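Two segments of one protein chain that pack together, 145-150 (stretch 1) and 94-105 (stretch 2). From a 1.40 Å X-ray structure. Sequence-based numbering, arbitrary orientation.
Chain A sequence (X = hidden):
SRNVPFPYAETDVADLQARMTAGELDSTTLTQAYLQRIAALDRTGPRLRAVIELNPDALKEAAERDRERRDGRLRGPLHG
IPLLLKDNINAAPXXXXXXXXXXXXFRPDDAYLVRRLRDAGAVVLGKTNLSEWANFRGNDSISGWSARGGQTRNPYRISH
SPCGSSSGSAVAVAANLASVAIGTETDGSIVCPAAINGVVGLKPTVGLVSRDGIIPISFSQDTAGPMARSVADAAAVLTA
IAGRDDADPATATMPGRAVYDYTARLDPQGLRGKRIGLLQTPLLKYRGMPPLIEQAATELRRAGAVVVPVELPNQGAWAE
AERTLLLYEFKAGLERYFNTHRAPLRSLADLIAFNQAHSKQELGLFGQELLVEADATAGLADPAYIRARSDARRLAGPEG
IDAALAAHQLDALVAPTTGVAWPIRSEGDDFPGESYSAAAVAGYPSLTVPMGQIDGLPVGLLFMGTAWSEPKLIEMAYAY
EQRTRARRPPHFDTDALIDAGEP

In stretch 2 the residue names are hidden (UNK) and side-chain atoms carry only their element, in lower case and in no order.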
# COMPACT_ATOMS: atom_id res chain seq x y z
N TRP A 145 -6.93 0.98 -13.38
CA TRP A 145 -7.83 0.27 -14.28
C TRP A 145 -7.57 -1.22 -14.34
O TRP A 145 -6.43 -1.67 -14.34
CB TRP A 145 -7.71 0.81 -15.72
CG TRP A 145 -8.60 0.07 -16.69
CD1 TRP A 145 -9.91 0.35 -16.98
CD2 TRP A 145 -8.28 -1.14 -17.40
NE1 TRP A 145 -10.42 -0.61 -17.82
CE2 TRP A 145 -9.45 -1.54 -18.09
CE3 TRP A 145 -7.13 -1.92 -17.51
CZ2 TRP A 145 -9.49 -2.69 -18.89
CZ3 TRP A 145 -7.17 -3.07 -18.31
CH2 TRP A 145 -8.35 -3.44 -18.98
N SER A 146 -8.65 -2.00 -14.39
CA SER A 146 -8.56 -3.44 -14.55
C SER A 146 -9.81 -3.86 -15.33
O SER A 146 -10.83 -3.16 -15.31
CB SER A 146 -8.49 -4.17 -13.20
OG SER A 146 -9.74 -4.19 -12.53
N ALA A 147 -9.73 -4.97 -16.04
CA ALA A 147 -10.86 -5.42 -16.83
C ALA A 147 -12.05 -5.82 -15.96
O ALA A 147 -13.20 -5.55 -16.30
CB ALA A 147 -10.45 -6.59 -17.72
N ARG A 148 -11.76 -6.44 -14.82
CA ARG A 148 -12.82 -6.88 -13.92
C ARG A 148 -13.38 -5.77 -13.04
O ARG A 148 -14.58 -5.76 -12.73
CB ARG A 148 -12.32 -8.03 -13.05
CG ARG A 148 -13.35 -8.57 -12.07
CD ARG A 148 -12.92 -9.91 -11.49
NE ARG A 148 -13.86 -10.40 -10.49
CZ ARG A 148 -13.69 -10.32 -9.18
NH1 ARG A 148 -12.59 -9.76 -8.68
NH2 ARG A 148 -14.62 -10.78 -8.35
N GLY A 149 -12.54 -4.83 -12.64
CA GLY A 149 -13.00 -3.76 -11.77
C GLY A 149 -13.26 -2.41 -12.40
O GLY A 149 -13.79 -1.50 -11.76
N GLY A 150 -12.90 -2.26 -13.67
CA GLY A 150 -13.11 -0.98 -14.31
C GLY A 150 -12.10 0.05 -13.84
O GLY A 150 -11.01 -0.29 -13.38
N UNK A 94 -14.19 -14.82 -1.28
CA UNK A 94 -14.16 -13.99 -2.47
C UNK A 94 -13.13 -14.48 -3.47
O UNK A 94 -12.29 -15.32 -3.15
c UNK A 94 -13.82 -12.55 -2.08
c UNK A 94 -13.27 -11.69 1.26
s UNK A 94 -13.96 -10.69 -0.05
c UNK A 94 -14.76 -11.96 -1.04
N UNK A 95 -13.20 -13.97 -4.69
CA UNK A 95 -12.23 -14.34 -5.70
C UNK A 95 -11.02 -13.45 -5.47
O UNK A 95 -11.10 -12.44 -4.77
c UNK A 95 -12.80 -14.11 -7.09
N UNK A 96 -9.88 -13.85 -6.04
CA UNK A 96 -8.66 -13.06 -5.97
C UNK A 96 -8.25 -13.03 -7.43
O UNK A 96 -7.65 -13.97 -7.94
c UNK A 96 -7.59 -13.74 -5.10
o UNK A 96 -8.05 -13.82 -3.75
c UNK A 96 -6.30 -12.93 -5.12
N UNK A 97 -8.59 -11.94 -8.10
CA UNK A 97 -8.36 -11.82 -9.54
C UNK A 97 -7.23 -10.95 -10.04
O UNK A 97 -6.90 -11.02 -11.23
o UNK A 97 -9.88 -9.94 -9.86
c UNK A 97 -9.64 -11.31 -10.20
N UNK A 98 -6.64 -10.13 -9.18
CA UNK A 98 -5.59 -9.21 -9.59
C UNK A 98 -6.21 -8.27 -10.64
O UNK A 98 -5.50 -7.62 -11.40
c UNK A 98 -4.41 -9.96 -10.20
N UNK A 99 -7.54 -8.21 -10.66
CA UNK A 99 -8.26 -7.36 -11.60
C UNK A 99 -8.51 -7.98 -12.97
O UNK A 99 -9.18 -7.38 -13.82
N UNK A 100 -7.98 -9.19 -13.19
CA UNK A 100 -8.13 -9.88 -14.47
C UNK A 100 -9.37 -10.75 -14.60
O UNK A 100 -9.82 -11.37 -13.64
o UNK A 100 -7.03 -11.52 -15.89
c UNK A 100 -6.88 -10.74 -14.72
N UNK A 101 -9.92 -10.80 -15.81
CA UNK A 101 -11.09 -11.62 -16.06
C UNK A 101 -10.71 -13.11 -16.03
O UNK A 101 -11.56 -13.97 -15.85
c UNK A 101 -11.71 -11.27 -17.42
c UNK A 101 -13.56 -9.84 -16.54
c UNK A 101 -12.82 -9.62 -18.92
c UNK A 101 -12.37 -9.89 -17.50
N UNK A 102 -9.42 -13.39 -16.19
CA UNK A 102 -8.93 -14.76 -16.18
C UNK A 102 -9.11 -15.46 -14.83
O UNK A 102 -9.22 -16.68 -14.76
c UNK A 102 -7.46 -14.79 -16.59
N UNK A 103 -9.14 -14.68 -13.75
CA UNK A 103 -9.29 -15.24 -12.41
C UNK A 103 -10.58 -14.83 -11.70
O UNK A 103 -10.66 -14.88 -10.47
c UNK A 103 -6.71 -15.28 -12.03
c UNK A 103 -8.09 -14.85 -11.55
c UNK A 103 -5.66 -14.70 -11.09
c UNK A 103 -6.62 -16.79 -12.07
N UNK A 104 -11.60 -14.45 -12.47
CA UNK A 104 -12.87 -14.03 -11.89
C UNK A 104 -13.57 -15.11 -11.07
O UNK A 104 -14.39 -14.80 -10.20
n UNK A 104 -16.24 -14.85 -15.18
c UNK A 104 -15.15 -14.11 -15.05
c UNK A 104 -14.12 -14.58 -14.05
c UNK A 104 -13.81 -13.54 -12.99
o UNK A 104 -14.97 -13.08 -15.71
N UNK A 105 -13.26 -16.37 -11.34
CA UNK A 105 -13.88 -17.46 -10.60
C UNK A 105 -12.91 -18.23 -9.73
O UNK A 105 -13.21 -19.33 -9.26
O HOH W 1 -16.36 -12.91 -9.43

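Position 94 carries three carbons and a sulfur in an unbranched chain, with the sulfur between the second and third carbons; its end leads away from stretch 1. This is Met94. At position 95 a lone carbon, CB, lies 4.0 Å from Arg148 NH2, over one face of the guanidinium: Ala95. Position 96 has a CB bearing one oxygen and one carbon and points away from stretch 1, which identifies Thr96.

At position 97 one carbon is followed by one oxygen, which lies 3.0 Å from Arg148 NH1, at the edge of the guanidinium and near its plane: Ser97, with chi1 p, whose OG accepts the hydrogen bond from Arg148 NH1. Position 98 has a single carbon directed away from stretch 1 and is Ala98. At position 99, which has no side-chain atoms, the backbone O lies 2.9 Å from Arg148 N: Gly99. Its phi of 85° and psi of -4° would jam a CB against the preceding carbonyl oxygen, and an ideal CB would also lie 2.6 Å from Ser146 CB, so both the local backbone and the neighbouring stretch require its absence. At position 100, one carbon and one oxygen, pointing away from stretch 1, again indicate serine. Ser100 N donates to Ser97 O (2.9 Å), closing a type I' turn, while Ser100 OG accepts from the backbone N of position 102 (3.0 Å).

The four carbons of position 101, forked at the second, pack on Ala147 and Arg148. The fork lies beyond CB, as in leucine: Leu101, with CG 3.8 Å from Ala147 CB and CD2 4.0 Å from Arg148 CA. The single carbon of position 102 is out of reach of stretch 1: Ala102. Position 103 repeats the four-carbon fork, but its end leads away; it is Leu103. The CB of position 104 lies 4.0 Å from Arg148 NE, and the side chain has three carbons, the third carrying an oxygen and a nitrogen: Gln104. Position 105 lacks a side chain and is Gly105.

The contact centres on Arg148, whose extended side chain (chi1 to chi3 all t) runs along stretch 2. At its base, Arg148 N donates to Gly99 O (2.9 Å), anchoring the backbone where Ser146 and Gly99 approach most closely, their CA atoms 4.9 Å apart. At its tip, the bond to Ser97 OG is joined by a water that accepts from Arg148 NH2 (3.0 Å) and donates to Gln104 O (2.8 Å). Leu101 adds apolar packing beside these polar links.

Stretch 2 (94-105) MATSAGSLALQG
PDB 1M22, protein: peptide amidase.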